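Long-range contacts in extracellular solute-binding protein, family 7 (Colwellia psychrerythraea, PDB 4PET), which binds pyruvate together with a calcium ion, probably to deliver it in the periplasm to a TRAP transporter: residues Glu181-Leu186 and Glu305-Ala310; Thr110-Met115 and Thr232-Pro237; Gly170-Ile175 and Gly187-Asn192. One frame throughout, in Å; residues are numbered along the deposited sequence.

Interaction 1. Residues Glu181-Leu186 and Glu305-Ala310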
loop_
_atom_site.group_PDB
_atom_site.type_symbol
_atom_site.label_atom_id
_atom_site.label_comp_id
_atom_site.label_asym_id
_atom_site.label_seq_id
_atom_site.Cartn_x
_atom_site.Cartn_y
_atom_site.Cartn_z
ATOM N N GLU A 181 11.929 8.330 22.928
ATOM C CA GLU A 181 12.671 7.614 23.956
ATOM C C GLU A 181 14.138 7.443 23.551
ATOM O O GLU A 181 15.042 7.509 24.386
ATOM C CB GLU A 181 12.046 6.233 24.218
ATOM C CG GLU A 181 10.570 6.276 24.516
ATOM C CD GLU A 181 10.278 6.954 25.822
ATOM O OE1 GLU A 181 10.728 6.421 26.862
ATOM O OE2 GLU A 181 9.632 8.029 25.802
ATOM N N VAL A 182 14.355 7.144 22.276
ATOM C CA VAL A 182 15.700 6.990 21.757
ATOM C C VAL A 182 16.514 8.291 21.895
ATOM O O VAL A 182 17.632 8.279 22.432
ATOM C CB VAL A 182 15.669 6.500 20.293
ATOM C CG1 VAL A 182 17.088 6.431 19.737
ATOM C CG2 VAL A 182 15.025 5.113 20.212
ATOM N N LEU A 183 15.966 9.412 21.429
ATOM C CA LEU A 183 16.698 10.678 21.512
ATOM C C LEU A 183 16.919 11.102 22.970
ATOM O O LEU A 183 17.946 11.696 23.287
ATOM C CB LEU A 183 16.008 11.776 20.703
ATOM C CG LEU A 183 15.948 11.517 19.180
ATOM C CD1 LEU A 183 15.370 12.710 18.425
ATOM C CD2 LEU A 183 17.338 11.172 18.616
ATOM N N ALA A 184 15.968 10.789 23.851
ATOM C CA ALA A 184 16.138 11.067 25.288
ATOM C C ALA A 184 17.351 10.310 25.835
ATOM O O ALA A 184 18.108 10.824 26.671
ATOM C CB ALA A 184 14.901 10.683 26.057
ATOM N N LYS A 185 17.564 9.096 25.334
ATOM C CA LYS A 185 18.683 8.290 25.819
ATOM C C LYS A 185 19.980 8.981 25.443
ATOM O O LYS A 185 20.994 8.850 26.137
ATOM C CB LYS A 185 18.633 6.857 25.239
ATOM C CG LYS A 185 19.788 5.956 25.694
ATOM C CD LYS A 185 19.744 4.591 24.973
ATOM C CE LYS A 185 19.401 3.450 25.891
ATOM N NZ LYS A 185 20.439 3.287 26.938
ATOM N N LEU A 186 19.932 9.758 24.359
ATOM C CA LEU A 186 21.087 10.526 23.910
ATOM C C LEU A 186 21.103 11.974 24.449
ATOM O O LEU A 186 21.898 12.786 24.024
ATOM C CB LEU A 186 21.150 10.534 22.374
ATOM C CG LEU A 186 21.418 9.160 21.753
ATOM C CD1 LEU A 186 21.267 9.215 20.242
ATOM C CD2 LEU A 186 22.801 8.675 22.140
ATOM N N GLU A 305 24.923 6.608 13.733
ATOM C CA GLU A 305 25.416 5.396 14.385
ATOM C C GLU A 305 25.009 5.359 15.864
ATOM O O GLU A 305 24.576 4.324 16.352
ATOM C CB GLU A 305 26.927 5.278 14.272
ATOM C CG GLU A 305 27.414 4.900 12.896
ATOM C CD GLU A 305 27.219 3.427 12.586
ATOM O OE1 GLU A 305 26.378 2.762 13.248
ATOM O OE2 GLU A 305 27.917 2.938 11.672
ATOM N N ALA A 306 25.165 6.480 16.563
ATOM C CA ALA A 306 24.714 6.582 17.954
ATOM C C ALA A 306 23.210 6.346 18.113
ATOM O O ALA A 306 22.759 5.722 19.083
ATOM C CB ALA A 306 25.096 7.923 18.537
ATOM N N ILE A 307 22.420 6.850 17.178
ATOM C CA ILE A 307 20.987 6.675 17.258
ATOM C C ILE A 307 20.575 5.208 17.024
ATOM O O ILE A 307 19.667 4.709 17.702
ATOM C CB ILE A 307 20.254 7.596 16.250
ATOM C CG1 ILE A 307 20.446 9.070 16.620
ATOM C CG2 ILE A 307 18.775 7.311 16.236
ATOM C CD1 ILE A 307 19.841 10.005 15.581
ATOM N N VAL A 308 21.224 4.533 16.073
ATOM C CA VAL A 308 20.934 3.121 15.790
ATOM C C VAL A 308 21.236 2.284 17.039
ATOM O O VAL A 308 20.456 1.400 17.436
ATOM C CB VAL A 308 21.788 2.585 14.618
ATOM C CG1 VAL A 308 21.742 1.068 14.565
ATOM C CG2 VAL A 308 21.346 3.181 13.285
ATOM N N GLN A 309 22.364 2.603 17.664
ATOM C CA GLN A 309 22.820 1.894 18.850
ATOM C C GLN A 309 21.859 2.111 20.016
ATOM O O GLN A 309 21.555 1.181 20.746
ATOM C CB GLN A 309 24.234 2.363 19.216
ATOM C CG GLN A 309 24.794 1.739 20.486
ATOM C CD GLN A 309 26.234 2.112 20.768
ATOM O OE1 GLN A 309 27.152 1.388 20.399
ATOM N NE2 GLN A 309 26.439 3.243 21.435
ATOM N N ALA A 310 21.412 3.351 20.203
ATOM C CA ALA A 310 20.551 3.700 21.340
ATOM C C ALA A 310 19.223 3.011 21.122
ATOM O O ALA A 310 18.655 2.443 22.028
ATOM C CB ALA A 310 20.350 5.202 21.429
#
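A310 and L186 meet at the middle of this contact between two helices, and I307 packs beside them. The CB of A310 points at helix 177-185 and L186 and is touched from three sides. K185 CD lies 3.6 Å from A310 CB. V182 CG1 lies 3.9 Å from A310 CB, and L186 CG lies 4.1 Å from it. The small side chain of A310 is consistent with the close approach of its CA to the CA of V182, 5.9 Å. The short helix axes stay 9.2 Å apart and cross steeply, at 114°.

L186 is the first residue past the end of helix 177-185. Its CG is anti to the carbonyl carbon (chi1 -66°), which carries the two methyls toward helix 301-321. CD1 does most of the touching. It lies 3.7 Å from I307 CG1, and the two side chains cross at about a right angle. CD2 turns to A306 and reaches its CB more loosely.

I307 has a different neighbour at each carbon. CG1 and CD1 of its longer branch meet L186 and L183, with CD1 4.1 Å from L183 CD2. The I307 CG2 methyl faces V182 CG1 at 4.0 Å. The same V182 methyl also rests near the backbone O of I307. Further in, I307 lies on W234.

K185 contributes its aliphatic part here. The chain starts extended, then bends at chi3 and chi4. On the solvent side its NZ pairs with E313, one turn beyond A310 and outside the two segments.

No hydrogen bond joins the two segments. Between them the contact is apolar, made of methyl and methylene packing. The charge pairing of K185 with E313 adds to it further along helix 301-321.

Interaction 2. Residues Thr110-Met115 and Thr232-Pro237. With CA (calcium ion), chain E.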
loop_
_atom_site.group_PDB
_atom_site.type_symbol
_atom_site.label_atom_id
_atom_site.label_comp_id
_atom_site.label_asym_id
_atom_site.label_seq_id
_atom_site.Cartn_x
_atom_site.Cartn_y
_atom_site.Cartn_z
ATOM N N THR A 110 4.498 2.860 14.532
ATOM C CA THR A 110 5.705 2.570 13.733
ATOM C C THR A 110 6.854 2.450 14.733
ATOM O O THR A 110 6.663 2.735 15.923
ATOM C CB THR A 110 5.994 3.685 12.701
ATOM O OG1 THR A 110 7.049 3.282 11.805
ATOM C CG2 THR A 110 6.388 4.971 13.410
ATOM N N VAL A 111 8.020 1.989 14.279
ATOM C CA VAL A 111 9.240 2.036 15.092
ATOM C C VAL A 111 10.453 2.466 14.260
ATOM O O VAL A 111 10.535 2.174 13.058
ATOM C CB VAL A 111 9.573 0.689 15.785
ATOM C CG1 VAL A 111 8.355 0.168 16.540
ATOM C CG2 VAL A 111 10.011 -0.343 14.791
ATOM N N PRO A 112 11.378 3.205 14.891
ATOM C CA PRO A 112 12.610 3.647 14.229
ATOM C C PRO A 112 13.309 2.456 13.593
ATOM O O PRO A 112 13.383 1.387 14.179
ATOM C CB PRO A 112 13.429 4.247 15.386
ATOM C CG PRO A 112 12.376 4.747 16.341
ATOM C CD PRO A 112 11.280 3.712 16.271
ATOM N N PHE A 113 13.788 2.628 12.371
ATOM C CA PHE A 113 14.443 1.555 11.629
ATOM C C PHE A 113 13.545 0.334 11.354
ATOM O O PHE A 113 14.020 -0.724 10.931
ATOM C CB PHE A 113 15.761 1.173 12.327
ATOM C CG PHE A 113 16.589 2.367 12.677
ATOM C CD1 PHE A 113 17.239 3.089 11.689
ATOM C CD2 PHE A 113 16.683 2.808 13.967
ATOM C CE1 PHE A 113 17.974 4.216 12.007
ATOM C CE2 PHE A 113 17.422 3.943 14.286
ATOM C CZ PHE A 113 18.072 4.626 13.305
ATOM N N GLY A 114 12.239 0.515 11.486
ATOM C CA GLY A 114 11.295 -0.566 11.230
ATOM C C GLY A 114 10.777 -0.674 9.809
ATOM O O GLY A 114 11.502 -0.417 8.822
HETATM N N MSE A 115 9.522 -1.087 9.692
HETATM C CA MSE A 115 8.965 -1.441 8.387
HETATM C C MSE A 115 8.426 -0.245 7.655
HETATM O O MSE A 115 7.953 0.711 8.281
HETATM C CB MSE A 115 7.852 -2.474 8.547
HETATM C CG MSE A 115 8.421 -3.855 8.686
HETATM SE SE MSE A 115 7.069 -5.204 9.021
HETATM C CE MSE A 115 6.754 -4.836 10.873
ATOM N N THR A 232 16.168 14.439 6.579
ATOM C CA THR A 232 15.610 13.165 6.122
ATOM C C THR A 232 15.381 12.199 7.319
ATOM O O THR A 232 15.959 12.396 8.385
ATOM C CB THR A 232 16.528 12.513 5.085
ATOM O OG1 THR A 232 17.800 12.249 5.682
ATOM C CG2 THR A 232 16.714 13.430 3.843
ATOM N N GLY A 233 14.581 11.152 7.099
ATOM C CA GLY A 233 14.062 10.273 8.149
ATOM C C GLY A 233 14.848 9.010 8.537
ATOM O O GLY A 233 16.000 8.809 8.135
ATOM N N TRP A 234 14.199 8.161 9.341
ATOM C CA TRP A 234 14.834 7.061 10.085
ATOM C C TRP A 234 13.906 6.561 11.197
ATOM O O TRP A 234 13.855 5.382 11.504
ATOM C CB TRP A 234 16.184 7.479 10.703
ATOM C CG TRP A 234 16.089 8.601 11.734
ATOM C CD1 TRP A 234 16.173 9.942 11.496
ATOM C CD2 TRP A 234 15.853 8.461 13.147
ATOM N NE1 TRP A 234 16.038 10.649 12.683
ATOM C CE2 TRP A 234 15.823 9.762 13.704
ATOM C CE3 TRP A 234 15.670 7.365 13.995
ATOM C CZ2 TRP A 234 15.634 9.997 15.079
ATOM C CZ3 TRP A 234 15.495 7.607 15.377
ATOM C CH2 TRP A 234 15.465 8.922 15.888
ATOM N N HIS A 235 13.130 7.481 11.754
ATOM C CA HIS A 235 12.404 7.301 13.021
ATOM C C HIS A 235 10.962 6.838 12.827
ATOM O O HIS A 235 10.383 6.170 13.708
ATOM C CB HIS A 235 12.368 8.639 13.745
ATOM C CG HIS A 235 11.653 9.687 12.962
ATOM N ND1 HIS A 235 10.511 10.299 13.415
ATOM C CD2 HIS A 235 11.879 10.178 11.718
ATOM C CE1 HIS A 235 10.067 11.134 12.490
ATOM N NE2 HIS A 235 10.881 11.080 11.456
ATOM N N GLU A 236 10.370 7.212 11.689
ATOM C CA GLU A 236 8.995 6.825 11.386
ATOM C C GLU A 236 8.832 6.356 9.942
ATOM O O GLU A 236 8.305 7.081 9.090
ATOM C CB GLU A 236 8.024 7.968 11.690
ATOM C CG GLU A 236 7.905 8.307 13.179
ATOM C CD GLU A 236 6.742 9.250 13.479
ATOM O OE1 GLU A 236 5.597 8.911 13.120
ATOM O OE2 GLU A 236 6.972 10.322 14.056
ATOM N N PRO A 237 9.275 5.123 9.653
ATOM C CA PRO A 237 9.279 4.630 8.254
ATOM C C PRO A 237 7.921 4.333 7.659
ATOM O O PRO A 237 7.803 4.275 6.428
ATOM C CB PRO A 237 10.067 3.320 8.339
ATOM C CG PRO A 237 9.887 2.871 9.798
ATOM C CD PRO A 237 9.915 4.179 10.579
HETATM CA CA CA E . 5.765 12.099 13.074
#
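The tight turn V111-G114, a type II beta turn, lies against 232-237 and is tied to it by one backbone bond, F113 N to W234 O at 2.9 Å, with the donor nearly in line with the C=O. P112 CA also approaches W234 O, as a CA-H...O contact. The F113 ring meets the six-membered ring of W234 obliquely, planes at 32°, with F113 CZ 3.7 Å from W234 CE3. P112 CB adds a contact at W234 CZ3, 3.9 Å away. F354 of the second subunit meets the F113 ring edge-to-face. Both segments are loops of the two-domain solute-binding fold. The 232-237 segment runs from strand 229-231 of one sheet to strand 240-246 of the other and carries a calcium ligand. E236 OE2 binds the calcium ion at 2.4 Å, beside Q153, E211 and W212. E236 OE1 is hydrogen-bonded to T239 and Y96, which fixes the turn of the carboxylate. T110 backs this ligand: its CG2 lies 3.7 Å from E236 CG, the two side chains crossing at about a right angle. T110 OG1, set opposite the backbone N (chi1 -171°), lies 3.2 Å from P237 CD and is weakly hydrogen-bonded to G238 N. A glycine here would probably leave a gap beside the E236 methylenes and on one side of the P237 ring. P237 CG lies against M115 O, 3.3 Å away.

Interaction 3. Residues Gly170-Ile175 and Gly187-Asn192. With PYR (pyruvic acid), chain D.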
loop_
_atom_site.group_PDB
_atom_site.type_symbol
_atom_site.label_atom_id
_atom_site.label_comp_id
_atom_site.label_asym_id
_atom_site.label_seq_id
_atom_site.Cartn_x
_atom_site.Cartn_y
_atom_site.Cartn_z
ATOM N N GLY A 170 20.315 18.325 25.348
ATOM C CA GLY A 170 19.491 19.444 25.745
ATOM C C GLY A 170 18.592 19.933 24.633
ATOM O O GLY A 170 17.829 20.876 24.823
ATOM N N LEU A 171 18.667 19.292 23.475
ATOM C CA LEU A 171 17.807 19.666 22.366
ATOM C C LEU A 171 16.350 19.406 22.721
ATOM O O LEU A 171 15.949 18.232 22.922
ATOM C CB LEU A 171 18.134 18.837 21.124
ATOM C CG LEU A 171 17.293 19.216 19.910
ATOM C CD1 LEU A 171 17.640 20.610 19.442
ATOM C CD2 LEU A 171 17.479 18.232 18.792
ATOM N N LYS A 172 15.559 20.478 22.750
ATOM C CA LYS A 172 14.112 20.372 22.954
ATOM C C LYS A 172 13.390 20.108 21.669
ATOM O O LYS A 172 13.328 20.986 20.818
ATOM C CB LYS A 172 13.570 21.657 23.572
ATOM C CG LYS A 172 14.134 21.907 24.996
ATOM C CD LYS A 172 13.633 23.208 25.596
ATOM C CE LYS A 172 14.048 24.431 24.786
ATOM N NZ LYS A 172 15.499 24.661 24.908
HETATM N N MSE A 173 12.818 18.910 21.521
HETATM C CA MSE A 173 12.247 18.550 20.235
HETATM C C MSE A 173 10.883 17.892 20.368
HETATM O O MSE A 173 10.712 16.962 21.150
HETATM C CB MSE A 173 13.196 17.593 19.485
HETATM C CG MSE A 173 12.656 17.114 18.169
HETATM SE SE MSE A 173 13.889 15.983 17.152
HETATM C CE MSE A 173 12.829 15.939 15.533
ATOM N N ARG A 174 9.906 18.365 19.595
ATOM C CA ARG A 174 8.658 17.629 19.483
ATOM C C ARG A 174 8.831 16.414 18.578
ATOM O O ARG A 174 9.071 16.543 17.364
ATOM C CB ARG A 174 7.526 18.515 18.978
ATOM C CG ARG A 174 6.196 17.868 19.033
ATOM C CD ARG A 174 5.859 17.129 17.740
ATOM N NE ARG A 174 4.649 16.350 17.915
ATOM C CZ ARG A 174 4.220 15.390 17.110
ATOM N NH1 ARG A 174 4.884 15.070 16.019
ATOM N NH2 ARG A 174 3.114 14.737 17.411
ATOM N N ILE A 175 8.731 15.234 19.190
ATOM C CA ILE A 175 8.857 13.963 18.494
ATOM C C ILE A 175 8.211 12.882 19.382
ATOM O O ILE A 175 8.584 12.737 20.536
ATOM C CB ILE A 175 10.330 13.636 18.195
ATOM C CG1 ILE A 175 10.465 12.356 17.352
ATOM C CG2 ILE A 175 11.183 13.620 19.509
ATOM C CD1 ILE A 175 11.877 12.118 16.859
ATOM N N GLY A 187 20.227 12.303 25.382
ATOM C CA GLY A 187 20.309 13.596 26.025
ATOM C C GLY A 187 19.324 14.636 25.543
ATOM O O GLY A 187 19.259 15.722 26.116
ATOM N N ALA A 188 18.565 14.330 24.499
ATOM C CA ALA A 188 17.509 15.228 24.048
ATOM C C ALA A 188 16.347 15.298 25.038
ATOM O O ALA A 188 16.240 14.466 25.963
ATOM C CB ALA A 188 17.009 14.822 22.639
ATOM N N LYS A 189 15.494 16.309 24.843
ATOM C CA LYS A 189 14.312 16.516 25.667
ATOM C C LYS A 189 13.077 16.471 24.780
ATOM O O LYS A 189 12.620 17.484 24.282
ATOM C CB LYS A 189 14.396 17.832 26.461
ATOM C CG LYS A 189 15.643 17.878 27.344
ATOM C CD LYS A 189 15.549 18.882 28.468
ATOM C CE LYS A 189 15.285 20.243 27.977
ATOM N NZ LYS A 189 15.722 21.264 28.974
ATOM N N PRO A 190 12.541 15.261 24.564
ATOM C CA PRO A 190 11.374 15.224 23.699
ATOM C C PRO A 190 10.122 15.715 24.405
ATOM O O PRO A 190 10.030 15.732 25.644
ATOM C CB PRO A 190 11.258 13.739 23.338
ATOM C CG PRO A 190 11.789 13.012 24.565
ATOM C CD PRO A 190 12.883 13.936 25.121
ATOM N N THR A 191 9.153 16.137 23.609
ATOM C CA THR A 191 7.803 16.369 24.098
ATOM C C THR A 191 6.808 15.977 22.998
ATOM O O THR A 191 7.213 15.743 21.837
ATOM C CB THR A 191 7.588 17.829 24.522
ATOM O OG1 THR A 191 6.183 18.084 24.627
ATOM C CG2 THR A 191 8.182 18.774 23.498
ATOM N N ASN A 192 5.525 15.862 23.372
ATOM C CA ASN A 192 4.472 15.480 22.431
ATOM C C ASN A 192 3.407 16.556 22.310
ATOM O O ASN A 192 2.212 16.300 22.427
ATOM C CB ASN A 192 3.826 14.138 22.819
ATOM C CG ASN A 192 2.867 13.614 21.745
ATOM O OD1 ASN A 192 2.673 14.232 20.685
ATOM N ND2 ASN A 192 2.269 12.470 22.019
HETATM C C PYR D . 2.893 12.469 14.607
HETATM O O PYR D . 4.143 12.820 14.750
HETATM O OXT PYR D . 2.090 12.775 15.586
HETATM C CA PYR D . 2.434 11.875 13.412
HETATM O O3 PYR D . 3.272 11.392 12.530
HETATM C CB PYR D . 0.974 11.827 13.082
HETATM O O HOH W 1 17.368 22.477 27.095
#
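R174, with N192 alongside it, holds the pyruvate carboxylate by two hydrogen bonds. R174 NH1 reaches pyruvate O at 2.7 Å and R174 NH2 reaches pyruvate OXT at 2.9 Å, with the carboxylate carbon at the guanidinium edge and in its plane. This arginine sits on the first strand of a right-handed beta-alpha-beta unit: strand 172-174, helix 177-185, strand 189-191. N192 OD1 adds a weak bond to R174 NH2 at 3.3 Å, the amide and guanidinium planes being 59° apart. R174 NE and NH1 are also bound by the backbone O atoms of I193 and E211. A bend at chi2 (-91°) turns the arginine along the sheet toward the ligand.

Behind it, the two strands run parallel. Bonds alternate between them: K189 N to L171 O, M173 N to K189 O, T191 N to M173 O, and I175 N to T191 O. I175 CG2 packs on P190 CB at 3.8 Å. On the face of R174, K172 and K189 lie side by side; K172 NZ pairs with D208. At the far end G170 N bonds to G187 O. One water joins G170 O to K189 NZ, 2.8 Å from each.

How the interactions relate
Interaction 2 is the buried contact; interactions 1 and 3 are partly buried. Interactions 1 and 3 share the helix 177-185: interaction 3 pairs the strands before and after it, and interaction 1 packs its end on helix 301-321. L183 serves both: CD2 faces I307, and CD1 lies against I175 and the selenium of M173. Interactions 1 and 2 meet where I307 and V308 lie on W234 and F113. Between interactions 2 and 3 the touch is slight, H235 on I175. Their chemistry differs: apolar packing in interaction 1, loop packing around one backbone bond in interaction 2, a ladder of backbone bonds in interaction 3. E236 and R174 take interactions 2 and 3 to the calcium-pyruvate site.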